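Local coordinates for protein BsaWI endonuclease (Geobacillus stearothermophilus, PDB 4ZSF) that is a restriction endonuclease of the PD-(D/E)XK kind that binds DNA and probably cleaves it with the help of metal ions, at residues G107-N117 against I139-V150; T173-K181 against N214-G222. One frame throughout, in Å; residues are numbered along the deposited sequence. Where two conformers were deposited one is given.

In the fold
Contact 1 joins the outermost strand 108-112 to strand 146-152 of the central sheet and adds the helix and loop ends beyond them. Contact 2 sets helix 172-184 against the loop 214-222, which leads from helix 202-209 to strand 222-226. Both are partly buried: the strand pairing of contact 1 lies mostly inside and its N142 end beside the DNA, while in contact 2 S179, G219 and W220 are buried and R176 and Y215 partly exposed. In contact 1, paired backbone amides and apolar side chains dominate, with one hydrogen bond between side-chain amides. In contact 2, side chains of the helix bond to carbonyls of the loop. The two meet where V143 CG1 packs at 3.3 Å on P178 CB.

Contact 1 (G107-N117 against I139-V150); sequences GMRILLQKDLN and ISSNVFDLYITV. With nucleotides of chain B; nucleotides of chain C.
Q113 and L116 both turn CG anti to the backbone N (chi1 173° and -178°), which carries the amide at the end of Q113's extended chain to N142 and one branch of L116, CD2, onto Y147. Q113 NE2 donates an almost straight bond of 3.0 Å to N142 OD1, which lies in the plane of the glutamine amide. At the other end of this amide, Q113 OE1 accepts from a water at 2.7 Å, which in turn accepts a hydrogen bond from F144 N. A leucine in place of Q113 has no amide, and N142 OD1 would probably be left without this donor and the water without one of its partners. Asparagine suits position 142 because it tolerates the positive phi of a Schellman motif. L116 CD2 makes a CH-pi contact over the face of the Y147 ring, 3.5 Å from its centroid, while L116 CG touches I139 CD1 at 3.9 Å.

Farther along, R109 with T149 and L111 with Y147 form hydrogen-bonded antiparallel pairs; L111 N to Y147 O is the shortest of their bonds, at 2.7 Å. Isoleucine, threonine and valine, branched at CB, fit these extended strands. L111 CD1 packs on T149 CG2 at 3.6 Å, and the hydroxyl of T149 and the guanidinium of R109 share E156.

M108, I110, I148 and V150 line the other face, where M108 and I110 reach helices 70-103 and 243-258. Strand 146-152 continues the sheet to strand 155-165, with a classic beta bulge at D145 and L146 opposite I162, and helix 129-140 packs on Y147.

Contact 2 (T173-K181 against N214-G222); sequences TRDREPSMK and NYRLNGWHG. With nucleotides of chain B.
R176 and S179, one helical turn apart, make the hydrogen bonds to the loop, each to a backbone carbonyl. R176 grips L217 O end-on, NH1 at 3.0 Å and NH2 at 3.1 Å, with the oxygen in the guanidinium plane and both nitrogens on the same face of the carbonyl. An arginine suits the place because its long chain, bent at chi3 (146°), spans the gap and still has a proton on NH1 for M207 O of helix 202-209. S179 OG donates to G219 O in the carbonyl plane, although the modelled length of 2.5 Å is doubtfully short; S189 is a second partner of this hydroxyl. N218, whose side chain lies about 5 Å from a bound calcium ion, donates from ND2 to W220 O within the loop and also to Y265 O.

These bonds join parts of two successive beta-alpha-beta units of the nuclease core. Helix 172-184 links the parallel neighbours 155-165 and 188-193, and the loop completes the return from helix 202-209 to strand 222-226, parallel to 188-193.

Flat groups supply the second kind of contact. Y215 CD1 stands 3.6 Å above the centre of one guanidinium face of R176, its ring plane 70° from the guanidinium, and M180 SD covers the opposite face near the rim. S179 CB makes a CH-pi contact over the five-membered ring of W220, 3.7 Å from its centroid. The far end of that indole reaches the helix backbone, W220 CH2 lying 3.7 Å from R176 CA, while its NE1 is hydrogen-bonded to Q163.

The remaining contacts are apolar and steric. M180 CE touches L217 CB at 3.9 Å. Glycine fits position 219 because a CB there would run into R176 CG.

Contact 1 (G107-N117 against I139-V150)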
loop_
_atom_site.group_PDB
_atom_site.type_symbol
_atom_site.label_atom_id
_atom_site.label_comp_id
_atom_site.label_asym_id
_atom_site.label_seq_id
_atom_site.Cartn_x
_atom_site.Cartn_y
_atom_site.Cartn_z
ATOM N N GLY A 107 32.207 4.270 -19.657
ATOM C CA GLY A 107 31.643 3.013 -20.159
ATOM C C GLY A 107 30.449 2.476 -19.356
ATOM O O GLY A 107 30.166 1.292 -19.397
ATOM N N MET A 108 29.781 3.340 -18.603
ATOM C CA MET A 108 28.695 2.903 -17.723
ATOM C C MET A 108 27.389 3.603 -18.108
ATOM O O MET A 108 27.400 4.731 -18.642
ATOM C CB MET A 108 29.052 3.179 -16.243
ATOM C CG MET A 108 30.169 2.242 -15.748
ATOM S SD MET A 108 30.494 2.581 -13.990
ATOM C CE MET A 108 31.456 4.044 -14.150
ATOM N N ARG A 109 26.254 2.962 -17.802
ATOM C CA ARG A 109 24.990 3.690 -17.882
ATOM C C ARG A 109 23.987 3.084 -16.930
ATOM O O ARG A 109 24.051 1.905 -16.590
ATOM C CB ARG A 109 24.406 3.691 -19.304
ATOM C CG ARG A 109 24.196 2.302 -19.847
ATOM C CD ARG A 109 23.476 2.480 -21.242
ATOM N NE ARG A 109 23.362 1.212 -21.953
ATOM C CZ ARG A 109 22.809 1.092 -23.165
ATOM N NH1 ARG A 109 22.371 2.170 -23.810
ATOM N NH2 ARG A 109 22.744 -0.092 -23.762
ATOM N N ILE A 110 23.062 3.952 -16.534
ATOM C CA ILE A 110 21.946 3.638 -15.700
ATOM C C ILE A 110 20.771 3.282 -16.590
ATOM O O ILE A 110 20.482 3.953 -17.610
ATOM C CB ILE A 110 21.558 4.846 -14.783
ATOM C CG1 ILE A 110 22.677 5.070 -13.745
ATOM C CG2 ILE A 110 20.214 4.634 -14.157
ATOM C CD1 ILE A 110 22.507 6.410 -12.979
ATOM N N LEU A 111 20.088 2.230 -16.172
ATOM C CA LEU A 111 18.883 1.749 -16.836
ATOM C C LEU A 111 17.680 1.822 -15.912
ATOM O O LEU A 111 17.785 1.427 -14.715
ATOM C CB LEU A 111 19.045 0.278 -17.233
ATOM C CG LEU A 111 20.286 -0.111 -18.002
ATOM C CD1 LEU A 111 20.239 -1.642 -18.107
ATOM C CD2 LEU A 111 20.271 0.575 -19.365
ATOM N N LEU A 112 16.524 2.207 -16.449
ATOM C CA LEU A 112 15.265 1.981 -15.679
ATOM C C LEU A 112 14.978 0.503 -15.592
ATOM O O LEU A 112 15.463 -0.288 -16.390
ATOM C CB LEU A 112 14.056 2.671 -16.332
ATOM C CG LEU A 112 14.285 4.162 -16.576
ATOM C CD1 LEU A 112 13.219 4.700 -17.597
ATOM C CD2 LEU A 112 14.113 4.910 -15.224
ATOM N N GLN A 113 14.221 0.089 -14.589
ATOM C CA GLN A 113 13.808 -1.324 -14.545
ATOM C C GLN A 113 13.190 -1.750 -15.881
ATOM O O GLN A 113 13.531 -2.836 -16.406
ATOM C CB GLN A 113 12.831 -1.550 -13.389
ATOM C CG GLN A 113 12.242 -2.925 -13.396
ATOM C CD GLN A 113 11.186 -3.093 -12.303
ATOM O OE1 GLN A 113 11.494 -3.021 -11.117
ATOM N NE2 GLN A 113 9.931 -3.291 -12.710
ATOM N N LYS A 114 12.309 -0.931 -16.484
ATOM C CA LYS A 114 11.731 -1.408 -17.753
ATOM C C LYS A 114 12.798 -1.482 -18.887
ATOM O O LYS A 114 12.654 -2.275 -19.809
ATOM C CB LYS A 114 10.551 -0.530 -18.199
ATOM C CG LYS A 114 10.970 0.824 -18.655
ATOM C CD LYS A 114 9.845 1.488 -19.434
ATOM C CE LYS A 114 9.970 2.992 -19.361
ATOM N NZ LYS A 114 9.487 3.542 -18.042
ATOM N N ASP A 115 13.833 -0.646 -18.831
ATOM C CA ASP A 115 14.951 -0.741 -19.802
ATOM C C ASP A 115 15.650 -2.107 -19.659
ATOM O O ASP A 115 15.908 -2.819 -20.629
ATOM C CB ASP A 115 16.014 0.358 -19.595
ATOM C CG ASP A 115 15.498 1.759 -19.792
ATOM O OD1 ASP A 115 14.583 1.945 -20.652
ATOM O OD2 ASP A 115 16.047 2.686 -19.131
ATOM N N LEU A 116 16.021 -2.429 -18.426
ATOM C CA LEU A 116 16.668 -3.711 -18.194
ATOM C C LEU A 116 15.745 -4.866 -18.603
ATOM O O LEU A 116 16.181 -5.831 -19.208
ATOM C CB LEU A 116 17.061 -3.854 -16.726
ATOM C CG LEU A 116 17.799 -5.168 -16.441
ATOM C CD1 LEU A 116 19.046 -5.355 -17.389
ATOM C CD2 LEU A 116 18.228 -5.212 -14.928
ATOM N N ASN A 117 14.455 -4.760 -18.308
ATOM C CA ASN A 117 13.524 -5.844 -18.719
ATOM C C ASN A 117 13.583 -6.090 -20.254
ATOM O O ASN A 117 13.725 -7.224 -20.702
ATOM C CB ASN A 117 12.079 -5.490 -18.283
ATOM C CG ASN A 117 11.074 -6.581 -18.634
ATOM O OD1 ASN A 117 11.197 -7.703 -18.190
ATOM N ND2 ASN A 117 10.095 -6.244 -19.446
ATOM N N ILE A 139 13.119 -7.817 -11.033
ATOM C CA ILE A 139 12.249 -7.023 -11.921
ATOM C C ILE A 139 10.798 -7.430 -11.641
ATOM O O ILE A 139 9.908 -6.593 -11.534
ATOM C CB ILE A 139 12.610 -7.269 -13.418
ATOM C CG1 ILE A 139 13.955 -6.577 -13.735
ATOM C CG2 ILE A 139 11.456 -6.820 -14.359
ATOM C CD1 ILE A 139 14.606 -6.997 -15.099
ATOM N N SER A 140 10.575 -8.735 -11.527
ATOM C CA SER A 140 9.234 -9.230 -11.251
ATOM C C SER A 140 8.637 -8.598 -9.986
ATOM O O SER A 140 7.437 -8.252 -9.949
ATOM C CB SER A 140 9.242 -10.769 -11.109
ATOM O OG SER A 140 7.916 -11.226 -10.931
ATOM N N SER A 141 9.453 -8.488 -8.938
ATOM C CA SER A 141 8.946 -8.029 -7.650
ATOM C C SER A 141 9.190 -6.537 -7.407
ATOM O O SER A 141 8.932 -6.024 -6.319
ATOM C CB SER A 141 9.541 -8.875 -6.545
ATOM O OG SER A 141 10.923 -8.810 -6.672
ATOM N N ASN A 142 9.613 -5.846 -8.462
ATOM C CA ASN A 142 9.682 -4.373 -8.455
ATOM C C ASN A 142 10.550 -3.842 -7.328
ATOM O O ASN A 142 10.305 -2.801 -6.751
ATOM C CB ASN A 142 8.265 -3.765 -8.394
ATOM C CG ASN A 142 7.451 -4.141 -9.603
ATOM O OD1 ASN A 142 7.789 -3.758 -10.723
ATOM N ND2 ASN A 142 6.392 -4.912 -9.400
ATOM N N VAL A 143 11.639 -4.537 -7.099
ATOM C CA VAL A 143 12.472 -4.299 -5.965
ATOM C C VAL A 143 13.381 -3.063 -6.104
ATOM O O VAL A 143 13.616 -2.346 -5.118
ATOM C CB VAL A 143 13.346 -5.577 -5.766
ATOM C CG1 VAL A 143 14.254 -5.388 -4.684
ATOM C CG2 VAL A 143 12.424 -6.746 -5.485
ATOM N N PHE A 144 13.994 -2.919 -7.284
ATOM C CA PHE A 144 14.931 -1.804 -7.550
ATOM C C PHE A 144 14.359 -0.869 -8.590
ATOM O O PHE A 144 13.755 -1.321 -9.547
ATOM C CB PHE A 144 16.268 -2.368 -8.012
ATOM C CG PHE A 144 16.911 -3.206 -6.950
ATOM C CD1 PHE A 144 17.366 -2.612 -5.772
ATOM C CD2 PHE A 144 16.957 -4.601 -7.070
ATOM C CE1 PHE A 144 17.912 -3.444 -4.711
ATOM C CE2 PHE A 144 17.536 -5.417 -6.065
ATOM C CZ PHE A 144 17.961 -4.855 -4.876
ATOM N N ASP A 145 14.652 0.419 -8.462
ATOM C CA ASP A 145 14.128 1.465 -9.339
ATOM C C ASP A 145 15.016 1.597 -10.582
ATOM O O ASP A 145 14.550 1.796 -11.698
ATOM C CB ASP A 145 14.099 2.764 -8.535
ATOM C CG ASP A 145 13.167 2.639 -7.327
ATOM O OD1 ASP A 145 11.993 2.199 -7.535
ATOM O OD2 ASP A 145 13.601 2.896 -6.182
ATOM N N LEU A 146 16.312 1.417 -10.371
ATOM C CA LEU A 146 17.294 1.623 -11.412
ATOM C C LEU A 146 18.351 0.520 -11.352
ATOM O O LEU A 146 18.579 -0.058 -10.293
ATOM C CB LEU A 146 17.992 2.959 -11.220
ATOM C CG LEU A 146 17.098 4.205 -11.254
ATOM C CD1 LEU A 146 17.929 5.492 -10.853
ATOM C CD2 LEU A 146 16.622 4.306 -12.691
ATOM N N TYR A 147 19.020 0.274 -12.468
ATOM C CA TYR A 147 20.150 -0.654 -12.511
ATOM C C TYR A 147 21.330 0.051 -13.183
ATOM O O TYR A 147 21.127 1.021 -13.947
ATOM C CB TYR A 147 19.801 -1.919 -13.282
ATOM C CG TYR A 147 18.780 -2.761 -12.550
ATOM C CD1 TYR A 147 19.189 -3.709 -11.627
ATOM C CD2 TYR A 147 17.414 -2.536 -12.733
ATOM C CE1 TYR A 147 18.241 -4.501 -10.946
ATOM C CE2 TYR A 147 16.441 -3.302 -12.045
ATOM C CZ TYR A 147 16.882 -4.276 -11.145
ATOM O OH TYR A 147 15.956 -5.104 -10.485
ATOM N N ILE A 148 22.551 -0.421 -12.930
ATOM C CA ILE A 148 23.684 0.242 -13.603
ATOM C C ILE A 148 24.537 -0.821 -14.269
ATOM O O ILE A 148 24.771 -1.920 -13.701
ATOM C CB ILE A 148 24.478 1.148 -12.635
ATOM C CG1 ILE A 148 25.624 1.888 -13.363
ATOM C CG2 ILE A 148 24.989 0.381 -11.366
ATOM C CD1 ILE A 148 26.249 3.069 -12.486
ATOM N N THR A 149 25.054 -0.496 -15.459
ATOM C CA THR A 149 25.839 -1.443 -16.221
ATOM C C THR A 149 27.203 -0.916 -16.562
ATOM O O THR A 149 27.441 0.325 -16.517
ATOM C CB THR A 149 25.189 -1.797 -17.573
ATOM O OG1 THR A 149 25.212 -0.640 -18.420
ATOM C CG2 THR A 149 23.746 -2.276 -17.421
ATOM N N VAL A 150 28.086 -1.835 -16.942
ATOM C CA VAL A 150 29.439 -1.453 -17.394
ATOM C C VAL A 150 29.753 -2.260 -18.645
ATOM O O VAL A 150 29.324 -3.419 -18.755
ATOM C CB VAL A 150 30.510 -1.714 -16.320
ATOM C CG1 VAL A 150 30.566 -3.242 -15.973
ATOM C CG2 VAL A 150 31.852 -1.218 -16.805
ATOM P P DA B 13 5.333 2.340 -20.032
ATOM O OP1 DA B 13 6.783 2.247 -19.776
ATOM O OP2 DA B 13 4.783 3.317 -21.014
ATOM O "O5'" DA B 13 4.849 0.891 -20.458
ATOM C "C5'" DA B 13 4.811 -0.158 -19.513
ATOM C "C4'" DA B 13 3.823 -1.206 -19.981
ATOM O "O4'" DA B 13 2.488 -0.858 -19.504
ATOM C "C3'" DA B 13 3.696 -1.340 -21.521
ATOM O "O3'" DA B 13 3.553 -2.676 -21.877
ATOM C "C2'" DA B 13 2.399 -0.604 -21.821
ATOM C "C1'" DA B 13 1.600 -0.991 -20.585
ATOM N N9 DA B 13 0.407 -0.181 -20.411
ATOM C C8 DA B 13 0.194 1.078 -20.904
ATOM N N7 DA B 13 -1.019 1.537 -20.669
ATOM C C5 DA B 13 -1.640 0.476 -20.028
ATOM C C6 DA B 13 -2.924 0.322 -19.536
ATOM N N6 DA B 13 -3.850 1.289 -19.623
ATOM N N1 DA B 13 -3.243 -0.868 -18.968
ATOM C C2 DA B 13 -2.291 -1.813 -18.866
ATOM N N3 DA B 13 -1.042 -1.774 -19.312
ATOM C C4 DA B 13 -0.779 -0.590 -19.877
ATOM P P DA C 5 1.876 -6.170 -8.030
ATOM O OP1 DA C 5 3.148 -6.860 -8.115
ATOM O OP2 DA C 5 0.970 -6.293 -6.862
ATOM O "O5'" DA C 5 2.112 -4.560 -8.034
ATOM C "C5'" DA C 5 3.005 -4.043 -8.986
ATOM C "C4'" DA C 5 3.315 -2.599 -8.689
ATOM O "O4'" DA C 5 2.169 -1.788 -9.041
ATOM C "C3'" DA C 5 3.652 -2.309 -7.253
ATOM O "O3'" DA C 5 4.840 -1.512 -7.224
ATOM C "C2'" DA C 5 2.440 -1.563 -6.705
ATOM C "C1'" DA C 5 1.805 -0.970 -7.991
ATOM N N9 DA C 5 0.352 -0.964 -8.033
ATOM C C8 DA C 5 -0.500 -2.005 -7.696
ATOM N N7 DA C 5 -1.778 -1.702 -7.842
ATOM C C5 DA C 5 -1.760 -0.385 -8.415
ATOM C C6 DA C 5 -2.786 0.509 -8.856
ATOM N N6 DA C 5 -4.128 0.209 -8.879
ATOM N N1 DA C 5 -2.393 1.712 -9.351
ATOM C C2 DA C 5 -1.076 2.002 -9.412
ATOM N N3 DA C 5 -0.035 1.261 -9.015
ATOM C C4 DA C 5 -0.449 0.050 -8.560
HETATM O O HOH W 1 27.430 0.218 -19.961
HETATM O O HOH W 2 13.592 -4.202 -9.842
HETATM O O HOH W 3 12.264 2.080 -12.709
#

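Contact 2 (T173-K181 against N214-G222)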
loop_
_atom_site.group_PDB
_atom_site.type_symbol
_atom_site.label_atom_id
_atom_site.label_comp_id
_atom_site.label_asym_id
_atom_site.label_seq_id
_atom_site.Cartn_x
_atom_site.Cartn_y
_atom_site.Cartn_z
ATOM N N THR A 173 12.804 0.843 6.045
ATOM C CA THR A 173 12.742 -0.412 6.819
ATOM C C THR A 173 12.444 -1.580 5.884
ATOM O O THR A 173 13.081 -2.621 6.000
ATOM C CB THR A 173 11.683 -0.418 7.989
ATOM O OG1 THR A 173 10.361 -0.379 7.458
ATOM C CG2 THR A 173 11.869 0.751 8.935
ATOM N N ARG A 174 11.520 -1.403 4.934
ATOM C CA ARG A 174 11.225 -2.460 3.958
ATOM C C ARG A 174 12.216 -2.586 2.753
ATOM O O ARG A 174 12.247 -3.627 2.086
ATOM C CB ARG A 174 9.800 -2.269 3.420
ATOM N N ASP A 175 12.996 -1.538 2.468
ATOM C CA ASP A 175 14.003 -1.515 1.374
ATOM C C ASP A 175 15.352 -2.135 1.760
ATOM O O ASP A 175 16.149 -2.537 0.904
ATOM C CB ASP A 175 14.270 -0.077 0.929
ATOM C CG ASP A 175 13.073 0.543 0.184
ATOM O OD1 ASP A 175 12.428 -0.141 -0.638
ATOM O OD2 ASP A 175 12.794 1.729 0.424
ATOM N N ARG A 176 15.625 -2.157 3.047
ATOM C CA ARG A 176 16.900 -2.713 3.500
ATOM C C ARG A 176 17.056 -4.214 3.180
ATOM O O ARG A 176 18.127 -4.634 2.757
ATOM C CB ARG A 176 17.045 -2.443 5.006
ATOM C CG ARG A 176 18.276 -3.002 5.651
ATOM C CD ARG A 176 18.416 -2.604 7.168
ATOM N NE ARG A 176 19.056 -3.710 7.934
ATOM C CZ ARG A 176 20.350 -3.661 8.259
ATOM N NH1 ARG A 176 21.042 -2.583 7.952
ATOM N NH2 ARG A 176 20.936 -4.643 8.914
ATOM N N GLU A 177 16.009 -5.009 3.389
ATOM C CA GLU A 177 16.119 -6.477 3.227
ATOM C C GLU A 177 16.472 -6.817 1.726
ATOM O O GLU A 177 17.429 -7.556 1.472
ATOM C CB GLU A 177 14.849 -7.194 3.750
ATOM N N PRO A 178 15.766 -6.211 0.746
ATOM C CA PRO A 178 16.162 -6.573 -0.619
ATOM C C PRO A 178 17.522 -6.020 -0.990
ATOM O O PRO A 178 18.211 -6.628 -1.815
ATOM C CB PRO A 178 15.082 -5.937 -1.493
ATOM C CG PRO A 178 14.440 -4.865 -0.637
ATOM C CD PRO A 178 14.490 -5.452 0.759
ATOM N N SER A 179 17.927 -4.904 -0.397
ATOM C CA SER A 179 19.286 -4.379 -0.703
ATOM C C SER A 179 20.317 -5.401 -0.157
ATOM O O SER A 179 21.291 -5.724 -0.829
ATOM C CB SER A 179 19.504 -3.008 -0.066
ATOM O OG SER A 179 20.898 -2.724 -0.072
ATOM N N MET A 180 20.052 -5.950 1.015
ATOM C CA MET A 180 21.022 -6.925 1.607
ATOM C C MET A 180 21.071 -8.219 0.786
ATOM O O MET A 180 22.140 -8.849 0.640
ATOM C CB MET A 180 20.673 -7.203 3.078
ATOM C CG MET A 180 21.010 -5.896 3.892
ATOM S SD MET A 180 20.631 -5.993 5.614
ATOM C CE MET A 180 22.084 -6.875 6.238
ATOM N N LYS A 181 19.916 -8.601 0.228
ATOM C CA LYS A 181 19.927 -9.723 -0.689
ATOM C C LYS A 181 20.754 -9.458 -1.967
ATOM O O LYS A 181 21.418 -10.394 -2.466
ATOM C CB LYS A 181 18.476 -10.117 -1.052
ATOM C CG LYS A 181 17.707 -10.751 0.147
ATOM C CD LYS A 181 18.533 -11.861 0.724
ATOM C CE LYS A 181 17.746 -12.808 1.626
ATOM N NZ LYS A 181 18.524 -14.109 1.763
ATOM N N ASN A 214 20.406 -3.729 16.928
ATOM C CA ASN A 214 19.272 -3.837 16.007
ATOM C C ASN A 214 19.715 -4.041 14.561
ATOM O O ASN A 214 19.048 -4.692 13.740
ATOM C CB ASN A 214 18.412 -2.585 16.111
ATOM C CG ASN A 214 17.896 -2.364 17.524
ATOM O OD1 ASN A 214 17.500 -3.318 18.188
ATOM N ND2 ASN A 214 17.925 -1.114 17.994
ATOM N N TYR A 215 20.849 -3.447 14.231
ATOM C CA TYR A 215 21.302 -3.477 12.837
ATOM C C TYR A 215 22.752 -3.802 12.845
ATOM O O TYR A 215 23.568 -2.887 12.889
ATOM C CB TYR A 215 21.063 -2.134 12.139
ATOM C CG TYR A 215 19.601 -1.783 12.150
ATOM C CD1 TYR A 215 18.706 -2.447 11.313
ATOM C CD2 TYR A 215 19.096 -0.825 13.030
ATOM C CE1 TYR A 215 17.339 -2.143 11.336
ATOM C CE2 TYR A 215 17.738 -0.531 13.073
ATOM C CZ TYR A 215 16.866 -1.193 12.220
ATOM O OH TYR A 215 15.517 -0.914 12.249
ATOM N N ARG A 216 23.080 -5.094 12.830
ATOM C CA ARG A 216 24.477 -5.508 12.964
ATOM C C ARG A 216 25.300 -5.139 11.713
ATOM O O ARG A 216 26.399 -4.611 11.825
ATOM C CB ARG A 216 24.569 -7.007 13.227
ATOM C CG ARG A 216 25.855 -7.425 13.960
ATOM C CD ARG A 216 25.932 -8.942 14.208
ATOM N NE ARG A 216 25.901 -9.734 12.968
ATOM C CZ ARG A 216 26.969 -10.023 12.221
ATOM N NH1 ARG A 216 28.175 -9.570 12.569
ATOM N NH2 ARG A 216 26.830 -10.759 11.122
ATOM N N LEU A 217 24.742 -5.392 10.537
ATOM C CA LEU A 217 25.460 -5.113 9.284
ATOM C C LEU A 217 24.915 -3.876 8.593
ATOM O O LEU A 217 23.773 -3.467 8.849
ATOM C CB LEU A 217 25.328 -6.277 8.333
ATOM C CG LEU A 217 25.701 -7.641 8.930
ATOM C CD1 LEU A 217 25.603 -8.705 7.860
ATOM C CD2 LEU A 217 27.117 -7.549 9.483
ATOM N N ASN A 218 25.712 -3.307 7.693
ATOM C CA ASN A 218 25.241 -2.226 6.831
ATOM C C ASN A 218 24.126 -2.717 5.873
ATOM O O ASN A 218 24.112 -3.899 5.475
ATOM C CB ASN A 218 26.400 -1.614 6.030
ATOM C CG ASN A 218 27.255 -2.667 5.317
ATOM O OD1 ASN A 218 27.863 -3.502 5.976
ATOM N ND2 ASN A 218 27.280 -2.643 3.968
ATOM N N GLY A 219 23.188 -1.834 5.519
ATOM C CA GLY A 219 22.033 -2.264 4.731
ATOM C C GLY A 219 22.259 -2.045 3.244
ATOM O O GLY A 219 21.544 -2.624 2.378
ATOM N N TRP A 220 23.275 -1.223 2.936
ATOM C CA TRP A 220 23.668 -0.822 1.572
ATOM C C TRP A 220 25.184 -0.705 1.512
ATOM O O TRP A 220 25.804 -0.538 2.547
ATOM C CB TRP A 220 23.072 0.552 1.130
ATOM C CG TRP A 220 21.541 0.525 0.957
ATOM C CD1 TRP A 220 20.868 0.362 -0.226
ATOM C CD2 TRP A 220 20.559 0.651 1.975
ATOM N NE1 TRP A 220 19.536 0.360 0.010
ATOM C CE2 TRP A 220 19.306 0.557 1.347
ATOM C CE3 TRP A 220 20.609 0.838 3.372
ATOM C CZ2 TRP A 220 18.102 0.602 2.060
ATOM C CZ3 TRP A 220 19.396 0.904 4.089
ATOM C CH2 TRP A 220 18.164 0.798 3.425
ATOM N N HIS A 221 25.746 -0.722 0.304
ATOM C CA HIS A 221 27.136 -0.351 0.116
ATOM C C HIS A 221 27.308 1.138 0.323
ATOM O O HIS A 221 28.340 1.608 0.818
ATOM C CB HIS A 221 27.630 -0.752 -1.299
ATOM C CG HIS A 221 27.819 -2.229 -1.423
ATOM N ND1 HIS A 221 27.156 -2.994 -2.349
ATOM C CD2 HIS A 221 28.588 -3.091 -0.704
ATOM C CE1 HIS A 221 27.522 -4.255 -2.224
ATOM N NE2 HIS A 221 28.377 -4.350 -1.215
ATOM N N GLY A 222 26.297 1.873 -0.094
ATOM C CA GLY A 222 26.399 3.325 -0.041
ATOM C C GLY A 222 24.992 3.924 -0.173
ATOM O O GLY A 222 24.127 3.384 -0.865
ATOM P P DG B 4 8.237 -1.090 11.300
ATOM O OP1 DG B 4 9.367 -1.804 11.892
ATOM O OP2 DG B 4 8.371 -0.230 10.104
ATOM O "O5'" DG B 4 7.068 -2.133 10.907
ATOM C "C5'" DG B 4 6.461 -2.920 11.901
ATOM C "C4'" DG B 4 5.008 -3.102 11.574
ATOM O "O4'" DG B 4 4.262 -1.912 11.966
ATOM C "C3'" DG B 4 4.710 -3.329 10.116
ATOM O "O3'" DG B 4 3.595 -4.238 10.056
ATOM C "C2'" DG B 4 4.355 -1.904 9.614
ATOM C "C1'" DG B 4 3.591 -1.364 10.826
ATOM N N9 DG B 4 3.587 0.112 10.983
ATOM C C8 DG B 4 4.660 0.978 10.797
ATOM N N7 DG B 4 4.365 2.234 11.096
ATOM C C5 DG B 4 3.049 2.193 11.479
ATOM C C6 DG B 4 2.193 3.251 11.878
ATOM O O6 DG B 4 2.477 4.456 12.002
ATOM N N1 DG B 4 0.919 2.788 12.237
ATOM C C2 DG B 4 0.523 1.457 12.118
ATOM N N2 DG B 4 -0.742 1.176 12.458
ATOM N N3 DG B 4 1.334 0.470 11.783
ATOM C C4 DG B 4 2.562 0.896 11.453
#